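Local atomic coordinates of OLD nuclease (Thermus scotoductus, PDB entry 6P74), a protein that degrades linear and supercoiled double-stranded DNA in the 5'-to-3' direction as a metal-dependent exonuclease and also hydrolyses ATP, an activity stimulated by DNA. Residues M1-Q6 with H75-Y80; D42-D47 with I70-H75; S311-D316 with F360-N365. All coordinates share one frame; numbering follows the deposited sequence.

How the contacts relate
Contacts 1 and 2 belong to one neighbourhood: their centres lie 11 Å apart, they share H75, and both use strand 70-76 of the antiparallel sheet. Contact 1 pairs that strand with 2-10, mostly through backbone bonds, and is partly buried, with L2 and F76 inside and M1, K3 and D77 exposed; contact 2 sets helix 34-45 on one face of the same strand, is buried and wholly aliphatic. Where they meet, L2 CD2 packs on L45 CD1 at 3.7 Å. Contact 3 is separate, about 28 Å and 30 Å centre to centre from contacts 1 and 2. It joins two ATPase-domain loops, is partly buried, and its one hydrogen bond across the segments runs from the N365 amide to the P312 carbonyl.

Contact 1. Residues M1-Q6 with H75-Y80; sequences MLKRLQ and HFDPPY
K3 and R4 both face H75 where strand 2-10 runs antiparallel to strand 70-76, a classic beta bulge that shifts the register by one residue after the non-hydrogen-bonded pair L2-F76. Two bonds define it: K3 N donates to H75 O at 2.7 Å, and H75 N to R4 O at 3.0 Å. On the far side of the L2-F76 pair from the bulge, M1 and D77 exchange a pair of bonds, M1 N to D77 O (2.8 Å) and D77 N to M1 O (3.1 Å), just before the cis peptide at P78.

The H75 ring carries most of the side-chain contact. With its CG anti to the backbone N (chi1 172°) and an extended chain, R4 runs beside H75, and its CD lies over the ring face, 4.1 Å from the centroid, in a CH-pi contact. The guanidinium is only 8° from parallel to the ring, and R4 NH2 is salt-bridged to D17. Q6 approaches the same ring from its edge: as modelled, H75 NE2 donates to Q6 OE1 at 2.7 Å and 163°, with OE1 near the ring plane. That amide orientation also sets Q6 NE2 beside R4 NH2, two donors, which leaves the bond's assignment doubtful. On the sheet's other face, L2 CD2 packs against F76 CB at 4.1 Å, and F76 carries its ring on to F90, edge to face.

In this sheet of the ATPase domain, backbone bonds therefore set the bulged register, while the two faces differ in burial and polarity: L2 and F76 are apolar and buried, R4 and H75 polar and partly exposed.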
loop_
_atom_site.group_PDB
_atom_site.type_symbol
_atom_site.label_atom_id
_atom_site.label_comp_id
_atom_site.label_asym_id
_atom_site.label_seq_id
_atom_site.Cartn_x
_atom_site.Cartn_y
_atom_site.Cartn_z
ATOM N N MET A 1 23.110 14.994 3.510
ATOM C CA MET A 1 22.024 14.408 4.282
ATOM C C MET A 1 20.747 15.234 4.223
ATOM O O MET A 1 20.789 16.456 4.026
ATOM C CB MET A 1 22.437 14.234 5.738
ATOM C CG MET A 1 22.701 15.519 6.443
ATOM S SD MET A 1 22.463 15.210 8.192
ATOM C CE MET A 1 23.492 16.526 8.840
ATOM N N LEU A 2 19.612 14.557 4.392
ATOM C CA LEU A 2 18.344 15.259 4.481
ATOM C C LEU A 2 18.301 16.081 5.764
ATOM O O LEU A 2 18.825 15.672 6.801
ATOM C CB LEU A 2 17.181 14.270 4.411
ATOM C CG LEU A 2 17.373 13.328 3.206
ATOM C CD1 LEU A 2 16.236 12.353 3.068
ATOM C CD2 LEU A 2 17.573 14.104 1.892
ATOM N N LYS A 3 17.714 17.274 5.672
ATOM C CA LYS A 3 17.709 18.232 6.758
ATOM C C LYS A 3 16.322 18.570 7.261
ATOM O O LYS A 3 16.182 19.005 8.407
ATOM C CB LYS A 3 18.395 19.532 6.310
ATOM C CG LYS A 3 19.910 19.486 6.354
ATOM C CD LYS A 3 20.383 19.349 7.805
ATOM C CE LYS A 3 21.880 19.528 7.913
ATOM N NZ LYS A 3 22.294 19.561 9.339
ATOM N N ARG A 4 15.293 18.375 6.451
ATOM C CA ARG A 4 13.993 18.885 6.835
ATOM C C ARG A 4 13.007 18.287 5.856
ATOM O O ARG A 4 13.374 17.991 4.714
ATOM C CB ARG A 4 14.014 20.414 6.867
ATOM C CG ARG A 4 12.690 21.076 7.079
ATOM C CD ARG A 4 12.896 22.573 7.142
ATOM N NE ARG A 4 11.636 23.314 7.212
ATOM C CZ ARG A 4 11.510 24.608 6.921
ATOM N NH1 ARG A 4 12.568 25.312 6.532
ATOM N NH2 ARG A 4 10.324 25.199 7.008
ATOM N N LEU A 5 11.779 18.071 6.326
ATOM C CA LEU A 5 10.698 17.541 5.509
ATOM C C LEU A 5 9.463 18.388 5.779
ATOM O O LEU A 5 9.126 18.637 6.940
ATOM C CB LEU A 5 10.393 16.070 5.795
ATOM C CG LEU A 5 9.101 15.531 5.173
ATOM C CD1 LEU A 5 9.280 15.344 3.692
ATOM C CD2 LEU A 5 8.720 14.231 5.818
ATOM N N GLN A 6 8.788 18.827 4.719
ATOM C CA GLN A 6 7.500 19.502 4.848
ATOM C C GLN A 6 6.472 18.751 4.023
ATOM O O GLN A 6 6.733 18.402 2.868
ATOM C CB GLN A 6 7.567 20.958 4.411
ATOM C CG GLN A 6 8.371 21.820 5.352
ATOM C CD GLN A 6 8.859 23.109 4.708
ATOM O OE1 GLN A 6 9.633 23.093 3.739
ATOM N NE2 GLN A 6 8.409 24.237 5.244
ATOM N N HIS A 75 14.447 19.130 2.167
ATOM C CA HIS A 75 15.633 19.972 2.214
ATOM C C HIS A 75 16.867 19.133 2.511
ATOM O O HIS A 75 16.807 18.146 3.248
ATOM C CB HIS A 75 15.510 21.052 3.285
ATOM C CG HIS A 75 14.293 21.909 3.156
ATOM N ND1 HIS A 75 14.361 23.258 2.872
ATOM C CD2 HIS A 75 12.979 21.620 3.305
ATOM C CE1 HIS A 75 13.140 23.761 2.851
ATOM N NE2 HIS A 75 12.283 22.789 3.108
ATOM N N PHE A 76 17.999 19.541 1.945
ATOM C CA PHE A 76 19.214 18.773 2.149
ATOM C C PHE A 76 20.430 19.690 2.158
ATOM O O PHE A 76 20.355 20.880 1.855
ATOM C CB PHE A 76 19.354 17.690 1.086
ATOM C CG PHE A 76 19.286 18.220 -0.310
ATOM C CD1 PHE A 76 20.369 18.877 -0.866
ATOM C CD2 PHE A 76 18.139 18.073 -1.065
ATOM C CE1 PHE A 76 20.309 19.373 -2.145
ATOM C CE2 PHE A 76 18.073 18.560 -2.336
ATOM C CZ PHE A 76 19.164 19.211 -2.880
ATOM N N ASP A 77 21.569 19.096 2.510
ATOM C CA ASP A 77 22.827 19.783 2.717
ATOM C C ASP A 77 23.929 18.761 2.523
ATOM O O ASP A 77 23.802 17.643 3.036
ATOM C CB ASP A 77 22.914 20.390 4.114
ATOM C CG ASP A 77 24.179 21.169 4.313
ATOM O OD1 ASP A 77 24.350 22.185 3.609
ATOM O OD2 ASP A 77 25.004 20.758 5.151
ATOM N N PRO A 78 25.005 19.084 1.799
ATOM C CA PRO A 78 25.286 20.384 1.175
ATOM C C PRO A 78 24.462 20.650 -0.071
ATOM O O PRO A 78 23.861 19.721 -0.610
ATOM C CB PRO A 78 26.757 20.264 0.801
ATOM C CG PRO A 78 26.896 18.806 0.468
ATOM C CD PRO A 78 26.050 18.092 1.485
ATOM N N PRO A 79 24.481 21.894 -0.555
ATOM C CA PRO A 79 23.707 22.225 -1.757
ATOM C C PRO A 79 24.223 21.486 -2.978
ATOM O O PRO A 79 25.391 21.089 -3.060
ATOM C CB PRO A 79 23.903 23.739 -1.901
ATOM C CG PRO A 79 24.391 24.196 -0.539
ATOM C CD PRO A 79 25.211 23.061 -0.037
ATOM N N TYR A 80 23.325 21.273 -3.928
ATOM C CA TYR A 80 23.716 20.732 -5.218
ATOM C C TYR A 80 24.018 21.894 -6.163
ATOM O O TYR A 80 23.175 22.783 -6.355
ATOM C CB TYR A 80 22.624 19.827 -5.782
ATOM C CG TYR A 80 23.061 19.099 -7.044
ATOM C CD1 TYR A 80 23.773 17.911 -6.961
ATOM C CD2 TYR A 80 22.774 19.604 -8.309
ATOM C CE1 TYR A 80 24.174 17.234 -8.090
ATOM C CE2 TYR A 80 23.179 18.928 -9.456
ATOM C CZ TYR A 80 23.885 17.745 -9.339
ATOM O OH TYR A 80 24.297 17.047 -10.455
#

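Contact 2. Residues D42-D47 with I70-H75; sequences DLVLGD and IEITVH
V44, flanked by L43 and L45 at the C-terminal end of helix 34-45, packs on I72 and V74 of strand 70-76. The side-chain contacts between the two segments are all apolar. V44 touches two strand residues that point the same way: its CG2, beside the backbone N, meets I72 CG2 at 3.8 Å, while its CB lies 4.0 Å from V74 CG2. In both pairs the side chains slide past each other in opposite directions. The neighbours extend the interface along the strand. L45 and V74 reach toward each other tip to tip, L45 CD1 3.7 Å from V74 CG1; L43 crosses I72 at about a right angle, their CD1 atoms 4.0 Å apart.

Hydrogen bonds lie within each element or go to other parts of the fold. G46 N donates to D42 O at 2.7 Å, and G46 is the first residue to leave helical backbone angles, so the chain turns off directly after L45. V44 O accepts from R130 NE, and the backbone of L45 is bonded to that of V135. In the strand, T73 pairs with Q6 and I72 with L92.

Two sheets border this helix. L2 and L5 of strand 2-10 and F90 of strand 85-97 continue the apolar surface around I72 and V74, while L45 touches V135 and D42 touches F137 on strand 135-138 of the mixed sheet. The same helix begins at the Walker A motif, whose K34 and T35 are inferred ATP ligands. The segments bury 209 Å², and their closest contacts join methyl and methine groups, consistent with residues 43-45 being seated on the strand by shape and exclusion of water.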
loop_
_atom_site.group_PDB
_atom_site.type_symbol
_atom_site.label_atom_id
_atom_site.label_comp_id
_atom_site.label_asym_id
_atom_site.label_seq_id
_atom_site.Cartn_x
_atom_site.Cartn_y
_atom_site.Cartn_z
ATOM N N ASP A 42 10.097 8.936 0.356
ATOM C CA ASP A 42 10.386 8.014 -0.731
ATOM C C ASP A 42 9.785 8.468 -2.061
ATOM O O ASP A 42 10.333 8.148 -3.119
ATOM C CB ASP A 42 9.871 6.630 -0.390
ATOM C CG ASP A 42 10.400 5.590 -1.329
ATOM O OD1 ASP A 42 11.636 5.394 -1.317
ATOM O OD2 ASP A 42 9.603 4.985 -2.085
ATOM N N LEU A 43 8.643 9.164 -2.023
ATOM C CA LEU A 43 8.023 9.687 -3.237
ATOM C C LEU A 43 8.965 10.623 -3.969
ATOM O O LEU A 43 9.052 10.594 -5.203
ATOM C CB LEU A 43 6.741 10.439 -2.882
ATOM C CG LEU A 43 5.446 9.672 -3.042
ATOM C CD1 LEU A 43 4.262 10.542 -2.667
ATOM C CD2 LEU A 43 5.381 9.255 -4.474
ATOM N N VAL A 44 9.654 11.482 -3.222
ATOM C CA VAL A 44 10.517 12.486 -3.825
ATOM C C VAL A 44 11.878 11.904 -4.180
ATOM O O VAL A 44 12.459 12.244 -5.219
ATOM C CB VAL A 44 10.646 13.678 -2.868
ATOM C CG1 VAL A 44 11.411 14.816 -3.539
ATOM C CG2 VAL A 44 9.271 14.115 -2.431
ATOM N N LEU A 45 12.405 11.016 -3.331
ATOM C CA LEU A 45 13.806 10.611 -3.392
ATOM C C LEU A 45 14.024 9.116 -3.532
ATOM O O LEU A 45 15.179 8.678 -3.502
ATOM C CB LEU A 45 14.556 11.117 -2.152
ATOM C CG LEU A 45 14.555 12.642 -2.006
ATOM C CD1 LEU A 45 15.207 13.030 -0.699
ATOM C CD2 LEU A 45 15.240 13.320 -3.226
ATOM N N GLY A 46 12.961 8.325 -3.663
ATOM C CA GLY A 46 13.089 6.908 -3.923
ATOM C C GLY A 46 13.547 6.684 -5.350
ATOM O O GLY A 46 13.848 7.619 -6.092
ATOM N N ASP A 47 13.596 5.415 -5.746
ATOM C CA ASP A 47 14.210 5.093 -7.024
ATOM C C ASP A 47 13.220 5.101 -8.193
ATOM O O ASP A 47 13.561 4.621 -9.276
ATOM C CB ASP A 47 14.954 3.756 -6.932
ATOM C CG ASP A 47 14.167 2.702 -6.203
ATOM O OD1 ASP A 47 12.944 2.895 -6.044
ATOM O OD2 ASP A 47 14.775 1.692 -5.779
ATOM N N ILE A 70 -1.389 18.488 -2.876
ATOM C CA ILE A 70 -0.340 17.778 -2.158
ATOM C C ILE A 70 0.994 18.485 -2.380
ATOM O O ILE A 70 1.348 18.838 -3.513
ATOM C CB ILE A 70 -0.284 16.316 -2.620
ATOM C CG1 ILE A 70 -1.577 15.595 -2.222
ATOM C CG2 ILE A 70 0.953 15.629 -2.059
ATOM C CD1 ILE A 70 -1.790 14.246 -2.914
ATOM N N GLU A 71 1.746 18.687 -1.297
ATOM C CA GLU A 71 3.042 19.364 -1.345
ATOM C C GLU A 71 4.022 18.638 -0.433
ATOM O O GLU A 71 3.814 18.595 0.779
ATOM C CB GLU A 71 2.915 20.820 -0.898
ATOM C CG GLU A 71 2.942 21.856 -1.973
ATOM C CD GLU A 71 3.031 23.251 -1.383
ATOM O OE1 GLU A 71 1.978 23.901 -1.194
ATOM O OE2 GLU A 71 4.161 23.685 -1.076
ATOM N N ILE A 72 5.101 18.100 -0.994
ATOM C CA ILE A 72 6.166 17.509 -0.195
ATOM C C ILE A 72 7.475 18.211 -0.536
ATOM O O ILE A 72 7.919 18.187 -1.690
ATOM C CB ILE A 72 6.278 15.997 -0.419
ATOM C CG1 ILE A 72 4.934 15.332 -0.144
ATOM C CG2 ILE A 72 7.325 15.435 0.495
ATOM C CD1 ILE A 72 4.801 13.966 -0.742
ATOM N N THR A 73 8.101 18.817 0.470
ATOM C CA THR A 73 9.361 19.531 0.297
ATOM C C THR A 73 10.444 18.839 1.118
ATOM O O THR A 73 10.297 18.684 2.334
ATOM C CB THR A 73 9.215 21.000 0.723
ATOM O OG1 THR A 73 8.160 21.622 -0.017
ATOM C CG2 THR A 73 10.507 21.757 0.479
ATOM N N VAL A 74 11.532 18.430 0.468
ATOM C CA VAL A 74 12.663 17.826 1.166
ATOM C C VAL A 74 13.869 18.744 1.035
ATOM O O VAL A 74 14.268 19.098 -0.078
ATOM C CB VAL A 74 12.988 16.428 0.631
ATOM C CG1 VAL A 74 13.982 15.762 1.546
ATOM C CG2 VAL A 74 11.728 15.607 0.523
ATOM N N HIS A 75 14.447 19.130 2.167
ATOM C CA HIS A 75 15.633 19.972 2.214
ATOM C C HIS A 75 16.867 19.133 2.511
ATOM O O HIS A 75 16.807 18.146 3.248
ATOM C CB HIS A 75 15.510 21.052 3.285
ATOM C CG HIS A 75 14.293 21.909 3.156
ATOM N ND1 HIS A 75 14.361 23.258 2.872
ATOM C CD2 HIS A 75 12.979 21.620 3.305
ATOM C CE1 HIS A 75 13.140 23.761 2.851
ATOM N NE2 HIS A 75 12.283 22.789 3.108
#

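Contact 3. Residues S311-D316 with F360-N365; sequences SPIFAD and FDTARN
N365 points its side chain at the irregular helical bend at 312-314, and its two amide ends are put to different uses. Its chi1 of -58° sets CG beside the backbone N, anti to the carbonyl carbon. ND2 donates to P312 O at 2.7 Å, nearly along the C=O axis, though P312 O is tilted 22° from the amide plane. At the other end OD1 accepts from V317 N, so both polar ends of this buried group are bonded to backbone. A315 O lies against the same side chain, 3.1 Å from N365 CG; its approach to ND2 has too poor an angle to count as a bond. N365 CB also rests on P312 CB at 3.7 Å.

Segment 311-316 lies in the loop after strand 304-308, a position consistent with the H-loop region of ABC ATPases, and A315 is about 9 Å from K34 of the inferred ATP site, side chain to side chain. An ST turn opens it, S311 OG accepting from I313 N at 3.0 Å. Segment 360-365 leads toward the Toprim strand 372-376 and contains an Asx turn, D361 OD1 to A363 N, running into 3-10 turns.

D316 crosses N365 obliquely, carboxylate and amide planes 56° apart, and its OD1 is hydrogen-bonded to N318 ND2. T362 CG2 sits 4.1 Å from P312 O and 4.2 Å from I313 CG1.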
loop_
_atom_site.group_PDB
_atom_site.type_symbol
_atom_site.label_atom_id
_atom_site.label_comp_id
_atom_site.label_asym_id
_atom_site.label_seq_id
_atom_site.Cartn_x
_atom_site.Cartn_y
_atom_site.Cartn_z
ATOM N N SER A 311 10.293 -0.233 18.791
ATOM C CA SER A 311 11.170 -0.904 19.731
ATOM C C SER A 311 11.836 0.107 20.635
ATOM O O SER A 311 12.414 1.079 20.138
ATOM C CB SER A 311 12.239 -1.699 18.992
ATOM O OG SER A 311 13.217 -2.192 19.900
ATOM N N PRO A 312 11.788 -0.070 21.956
ATOM C CA PRO A 312 12.581 0.803 22.832
ATOM C C PRO A 312 14.090 0.622 22.663
ATOM O O PRO A 312 14.867 1.377 23.261
ATOM C CB PRO A 312 12.118 0.411 24.241
ATOM C CG PRO A 312 11.567 -0.973 24.096
ATOM C CD PRO A 312 11.003 -1.064 22.699
ATOM N N ILE A 313 14.539 -0.363 21.901
ATOM C CA ILE A 313 15.973 -0.503 21.722
ATOM C C ILE A 313 16.476 0.487 20.682
ATOM O O ILE A 313 17.580 1.020 20.819
ATOM C CB ILE A 313 16.307 -1.963 21.376
ATOM C CG1 ILE A 313 16.083 -2.845 22.619
ATOM C CG2 ILE A 313 17.723 -2.092 20.862
ATOM C CD1 ILE A 313 15.612 -4.263 22.272
ATOM N N PHE A 314 15.655 0.806 19.679
ATOM C CA PHE A 314 15.996 1.778 18.644
ATOM C C PHE A 314 15.559 3.205 18.975
ATOM O O PHE A 314 15.867 4.134 18.214
ATOM C CB PHE A 314 15.378 1.357 17.305
ATOM C CG PHE A 314 16.018 0.148 16.694
ATOM C CD1 PHE A 314 15.603 -1.131 17.049
ATOM C CD2 PHE A 314 17.042 0.287 15.764
ATOM C CE1 PHE A 314 16.205 -2.249 16.492
ATOM C CE2 PHE A 314 17.647 -0.825 15.192
ATOM C CZ PHE A 314 17.227 -2.096 15.554
ATOM N N ALA A 315 14.844 3.421 20.068
ATOM C CA ALA A 315 14.391 4.765 20.415
ATOM C C ALA A 315 14.967 5.066 21.794
ATOM O O ALA A 315 14.332 4.795 22.815
ATOM C CB ALA A 315 12.889 4.866 20.363
ATOM N N ASP A 316 16.180 5.618 21.802
ATOM C CA ASP A 316 16.971 5.808 23.014
ATOM C C ASP A 316 16.702 7.187 23.600
ATOM O O ASP A 316 16.927 8.199 22.925
ATOM C CB ASP A 316 18.455 5.657 22.695
ATOM C CG ASP A 316 19.275 5.326 23.909
ATOM O OD1 ASP A 316 19.220 6.090 24.911
ATOM O OD2 ASP A 316 19.965 4.281 23.859
ATOM N N PHE A 360 22.564 3.912 32.748
ATOM C CA PHE A 360 21.558 3.873 31.698
ATOM C C PHE A 360 20.773 2.570 31.726
ATOM O O PHE A 360 21.296 1.499 32.074
ATOM C CB PHE A 360 22.196 4.015 30.316
ATOM C CG PHE A 360 22.989 5.261 30.139
ATOM C CD1 PHE A 360 22.375 6.499 30.187
ATOM C CD2 PHE A 360 24.350 5.196 29.904
ATOM C CE1 PHE A 360 23.098 7.653 30.012
ATOM C CE2 PHE A 360 25.092 6.350 29.723
ATOM C CZ PHE A 360 24.461 7.583 29.774
ATOM N N ASP A 361 19.510 2.665 31.299
ATOM C CA ASP A 361 18.578 1.544 31.385
ATOM C C ASP A 361 17.605 1.642 30.219
ATOM O O ASP A 361 16.744 2.525 30.188
ATOM C CB ASP A 361 17.833 1.534 32.728
ATOM C CG ASP A 361 16.870 0.351 32.859
ATOM O OD1 ASP A 361 16.807 -0.493 31.922
ATOM O OD2 ASP A 361 16.162 0.266 33.902
ATOM N N THR A 362 17.740 0.715 29.282
ATOM C CA THR A 362 16.894 0.685 28.098
ATOM C C THR A 362 15.416 0.667 28.438
ATOM O O THR A 362 14.605 1.226 27.690
ATOM C CB THR A 362 17.255 -0.541 27.266
ATOM O OG1 THR A 362 18.402 -0.213 26.478
ATOM C CG2 THR A 362 16.096 -0.956 26.376
ATOM N N ALA A 363 15.043 0.027 29.554
ATOM C CA ALA A 363 13.629 -0.045 29.916
ATOM C C ALA A 363 13.010 1.333 30.006
ATOM O O ALA A 363 11.807 1.483 29.763
ATOM C CB ALA A 363 13.432 -0.788 31.243
ATOM N N ARG A 364 13.810 2.355 30.331
ATOM C CA ARG A 364 13.265 3.705 30.433
ATOM C C ARG A 364 12.747 4.229 29.103
ATOM O O ARG A 364 11.938 5.167 29.098
ATOM C CB ARG A 364 14.310 4.672 30.972
ATOM C CG ARG A 364 14.788 4.333 32.341
ATOM C CD ARG A 364 15.947 5.193 32.731
ATOM N NE ARG A 364 16.522 4.659 33.958
ATOM C CZ ARG A 364 17.814 4.687 34.257
ATOM N NH1 ARG A 364 18.694 5.240 33.424
ATOM N NH2 ARG A 364 18.219 4.157 35.398
ATOM N N ASN A 365 13.185 3.655 27.980
ATOM C CA ASN A 365 12.711 4.164 26.690
ATOM C C ASN A 365 11.224 3.893 26.467
ATOM O O ASN A 365 10.611 4.554 25.625
ATOM C CB ASN A 365 13.536 3.565 25.540
ATOM C CG ASN A 365 15.027 3.869 25.665
ATOM O OD1 ASN A 365 15.422 4.908 26.194
ATOM N ND2 ASN A 365 15.855 2.962 25.168
#